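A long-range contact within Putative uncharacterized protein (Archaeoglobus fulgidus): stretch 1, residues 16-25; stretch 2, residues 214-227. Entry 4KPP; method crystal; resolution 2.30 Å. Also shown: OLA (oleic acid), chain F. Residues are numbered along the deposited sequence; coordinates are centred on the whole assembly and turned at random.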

# COMPACT_ATOMS: atom_id res chain seq x y z
N LEU A 16 -12.66 -1.84 19.22
CA LEU A 16 -12.34 -0.50 18.72
C LEU A 16 -13.22 -0.09 17.53
O LEU A 16 -13.30 1.10 17.20
CB LEU A 16 -10.86 -0.40 18.35
CG LEU A 16 -9.84 -0.50 19.49
CD1 LEU A 16 -8.43 -0.35 18.95
CD2 LEU A 16 -10.11 0.55 20.57
N THR A 17 -13.86 -1.06 16.89
CA THR A 17 -14.79 -0.78 15.80
C THR A 17 -16.13 -0.33 16.36
O THR A 17 -16.90 0.35 15.68
CB THR A 17 -15.04 -2.01 14.91
OG1 THR A 17 -15.69 -3.04 15.67
CG2 THR A 17 -13.74 -2.55 14.33
N LEU A 18 -16.41 -0.73 17.60
CA LEU A 18 -17.70 -0.47 18.24
C LEU A 18 -18.14 1.00 18.33
O LEU A 18 -19.31 1.29 18.08
CB LEU A 18 -17.76 -1.14 19.62
CG LEU A 18 -18.48 -2.50 19.73
CD1 LEU A 18 -18.44 -3.30 18.43
CD2 LEU A 18 -17.92 -3.31 20.89
N PRO A 19 -17.23 1.92 18.70
CA PRO A 19 -17.69 3.31 18.80
C PRO A 19 -18.32 3.82 17.51
O PRO A 19 -19.34 4.52 17.55
CB PRO A 19 -16.41 4.08 19.12
CG PRO A 19 -15.56 3.10 19.85
CD PRO A 19 -15.85 1.77 19.20
N TRP A 20 -17.75 3.44 16.37
CA TRP A 20 -18.33 3.81 15.09
C TRP A 20 -19.53 2.94 14.71
O TRP A 20 -20.54 3.45 14.23
CB TRP A 20 -17.29 3.79 13.97
CG TRP A 20 -17.90 4.12 12.64
CD1 TRP A 20 -17.96 3.31 11.54
CD2 TRP A 20 -18.59 5.33 12.29
NE1 TRP A 20 -18.63 3.95 10.52
CE2 TRP A 20 -19.02 5.19 10.96
CE3 TRP A 20 -18.87 6.52 12.98
CZ2 TRP A 20 -19.72 6.20 10.29
CZ3 TRP A 20 -19.56 7.52 12.31
CH2 TRP A 20 -19.98 7.35 10.98
N LEU A 21 -19.43 1.63 14.93
CA LEU A 21 -20.51 0.71 14.58
C LEU A 21 -21.78 0.97 15.39
O LEU A 21 -22.89 0.92 14.85
CB LEU A 21 -20.07 -0.75 14.74
CG LEU A 21 -19.19 -1.30 13.61
CD1 LEU A 21 -18.82 -2.75 13.87
CD2 LEU A 21 -19.89 -1.16 12.26
N ILE A 22 -21.61 1.24 16.68
CA ILE A 22 -22.74 1.60 17.53
C ILE A 22 -23.37 2.90 17.06
O ILE A 22 -24.60 3.03 17.02
CB ILE A 22 -22.29 1.72 19.00
CG1 ILE A 22 -21.91 0.34 19.55
CG2 ILE A 22 -23.38 2.36 19.85
CD1 ILE A 22 -21.10 0.39 20.83
N SER A 23 -22.53 3.86 16.68
CA SER A 23 -22.99 5.14 16.17
C SER A 23 -23.80 4.97 14.89
O SER A 23 -24.78 5.67 14.66
CB SER A 23 -21.81 6.09 15.92
OG SER A 23 -21.07 6.30 17.10
N LEU A 24 -23.38 4.03 14.04
CA LEU A 24 -24.12 3.71 12.83
C LEU A 24 -25.46 3.06 13.16
O LEU A 24 -26.48 3.40 12.57
CB LEU A 24 -23.31 2.77 11.93
CG LEU A 24 -22.25 3.38 11.01
CD1 LEU A 24 -21.54 2.28 10.23
CD2 LEU A 24 -22.89 4.38 10.05
N ALA A 25 -25.43 2.13 14.11
CA ALA A 25 -26.63 1.39 14.49
C ALA A 25 -27.74 2.32 14.98
O ALA A 25 -28.91 2.12 14.65
CB ALA A 25 -26.30 0.35 15.56
N LEU A 214 -15.08 -11.28 7.06
CA LEU A 214 -16.38 -10.70 6.72
C LEU A 214 -16.71 -9.51 7.62
O LEU A 214 -17.22 -8.50 7.15
CB LEU A 214 -17.49 -11.75 6.79
CG LEU A 214 -17.47 -12.83 5.71
CD1 LEU A 214 -18.59 -13.83 5.94
CD2 LEU A 214 -17.58 -12.21 4.32
N PHE A 215 -16.42 -9.65 8.91
CA PHE A 215 -16.72 -8.59 9.87
C PHE A 215 -15.86 -7.37 9.64
O PHE A 215 -16.35 -6.24 9.66
CB PHE A 215 -16.55 -9.08 11.31
CG PHE A 215 -16.59 -7.98 12.32
CD1 PHE A 215 -17.78 -7.33 12.62
CD2 PHE A 215 -15.44 -7.57 12.98
CE1 PHE A 215 -17.82 -6.30 13.54
CE2 PHE A 215 -15.47 -6.55 13.91
CZ PHE A 215 -16.67 -5.92 14.19
N ALA A 216 -14.56 -7.59 9.42
CA ALA A 216 -13.63 -6.49 9.18
C ALA A 216 -13.90 -5.83 7.83
O ALA A 216 -13.87 -4.61 7.72
CB ALA A 216 -12.20 -6.99 9.26
N GLY A 217 -14.17 -6.65 6.82
CA GLY A 217 -14.49 -6.16 5.50
C GLY A 217 -15.78 -5.35 5.50
O GLY A 217 -15.87 -4.31 4.85
N PHE A 218 -16.77 -5.83 6.25
CA PHE A 218 -18.03 -5.11 6.41
C PHE A 218 -17.79 -3.77 7.09
O PHE A 218 -18.32 -2.74 6.67
CB PHE A 218 -19.02 -5.94 7.23
CG PHE A 218 -20.24 -5.19 7.66
CD1 PHE A 218 -21.28 -4.94 6.77
CD2 PHE A 218 -20.37 -4.73 8.97
CE1 PHE A 218 -22.41 -4.25 7.17
CE2 PHE A 218 -21.50 -4.04 9.37
CZ PHE A 218 -22.52 -3.80 8.48
N THR A 219 -16.98 -3.78 8.15
CA THR A 219 -16.68 -2.58 8.91
C THR A 219 -16.02 -1.51 8.05
O THR A 219 -16.41 -0.34 8.09
CB THR A 219 -15.79 -2.90 10.12
OG1 THR A 219 -16.53 -3.70 11.06
CG2 THR A 219 -15.32 -1.63 10.81
N ILE A 220 -15.02 -1.91 7.28
CA ILE A 220 -14.33 -0.99 6.38
C ILE A 220 -15.29 -0.33 5.39
O ILE A 220 -15.27 0.89 5.21
CB ILE A 220 -13.18 -1.69 5.62
CG1 ILE A 220 -12.06 -2.05 6.60
CG2 ILE A 220 -12.65 -0.82 4.50
CD1 ILE A 220 -10.88 -2.74 5.95
N LEU A 221 -16.14 -1.13 4.76
CA LEU A 221 -17.10 -0.61 3.78
C LEU A 221 -18.13 0.32 4.41
O LEU A 221 -18.67 1.21 3.74
CB LEU A 221 -17.79 -1.76 3.03
CG LEU A 221 -16.86 -2.70 2.25
CD1 LEU A 221 -17.63 -3.85 1.62
CD2 LEU A 221 -16.05 -1.94 1.21
N MET A 222 -18.41 0.12 5.70
CA MET A 222 -19.35 0.97 6.42
C MET A 222 -18.66 2.16 7.09
O MET A 222 -19.29 2.91 7.84
CB MET A 222 -20.11 0.16 7.48
CG MET A 222 -20.93 -0.99 6.92
SD MET A 222 -22.31 -0.43 5.90
CE MET A 222 -23.26 0.48 7.11
N SER A 223 -17.38 2.34 6.81
CA SER A 223 -16.60 3.38 7.48
C SER A 223 -15.90 4.37 6.54
O SER A 223 -15.70 5.53 6.90
CB SER A 223 -15.56 2.74 8.41
OG SER A 223 -16.19 1.95 9.40
N VAL A 224 -15.53 3.92 5.35
CA VAL A 224 -14.68 4.74 4.47
C VAL A 224 -15.31 6.05 4.01
O VAL A 224 -14.62 7.07 3.94
CB VAL A 224 -14.18 3.96 3.24
CG1 VAL A 224 -13.02 3.05 3.62
CG2 VAL A 224 -15.32 3.18 2.58
N GLU A 225 -16.60 6.03 3.70
CA GLU A 225 -17.28 7.24 3.27
C GLU A 225 -17.26 8.29 4.37
O GLU A 225 -16.89 9.44 4.14
CB GLU A 225 -18.72 6.94 2.85
CG GLU A 225 -19.53 8.18 2.49
CD GLU A 225 -20.94 7.85 2.03
OE1 GLU A 225 -21.37 6.68 2.20
OE2 GLU A 225 -21.62 8.75 1.51
N ALA A 226 -17.66 7.89 5.58
CA ALA A 226 -17.69 8.82 6.70
C ALA A 226 -16.29 9.31 7.04
O ALA A 226 -16.10 10.48 7.36
CB ALA A 226 -18.34 8.17 7.90
N PHE A 227 -15.32 8.41 6.97
CA PHE A 227 -13.94 8.79 7.23
C PHE A 227 -13.41 9.76 6.17
O PHE A 227 -12.73 10.73 6.49
CB PHE A 227 -13.03 7.56 7.33
CG PHE A 227 -11.57 7.89 7.45
CD1 PHE A 227 -11.06 8.43 8.62
CD2 PHE A 227 -10.71 7.68 6.38
CE1 PHE A 227 -9.71 8.75 8.73
CE2 PHE A 227 -9.36 8.00 6.48
CZ PHE A 227 -8.87 8.53 7.66
C3 OLA F . -27.07 1.90 9.71
C4 OLA F . -27.04 0.38 9.85
C5 OLA F . -25.60 -0.13 9.91
C6 OLA F . -25.18 -0.44 11.34
C7 OLA F . -24.39 -1.74 11.40
C8 OLA F . -24.50 -2.40 12.77

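The apolar centre of this contact is built around Leu 21 and Leu 24, whose CA-to-CB bonds point from the first helix toward the second stretch. Leu 21, with chi1 m and chi2 t, spreads its two methyls over different neighbours: CD1 lies 3.7 Å from CE1 of Phe 215, while CD2 lies 4.4 Å from CE2 of Phe 218. Both phenylalanines leave their helix sideways, but with chi1 t their rings swing nearer to the first stretch. A branched leucine end suits this place, because its fork lets one side chain reach both rings. The helix axes come no closer than 11.2 Å, at an angle of 65°, a gap that side chains bridge. One turn beyond Leu 21, Leu 24 brings CD1 to 3.8 Å from CB of Met 222. Here oleic acid adjoins the contact, its C5 3.7 Å from Met 222 CE and its C3 3.3 Å from Leu 24 O.

The backbones come close at Thr 17 and Thr 219, CA to CA 7.4 Å, and two short side chains meet there through their methyls, Thr 17 CG2 to Thr 219 CG2 at 4.0 Å. Thr 219 OG1 donates to Phe 215 O at 2.9 Å, so its hydroxyl sits in an apolar setting without an unmet polar group. Thr 17 OG1 lies at the edge of the Phe 215 ring, 3.4 Å from CZ.

Trp 20 joins apolar packing to polar bonding. Its CZ2 lies 3.4 Å from CB of Ala 226, a small side chain that lets the buried indole approach closely. The indole NE1 donates to Met 222 O at 2.9 Å, nearly straight at 175°, the one hydrogen bond between the stretches. Met 222 is where the chain leaves helical geometry, and its carbonyl accepts this bond at the indole edge. Ser 223 OG lies 3.1 Å from Trp 20 CD1, and its hydrogen bond goes to Thr 219 O, at 2.6 Å, within its own stretch.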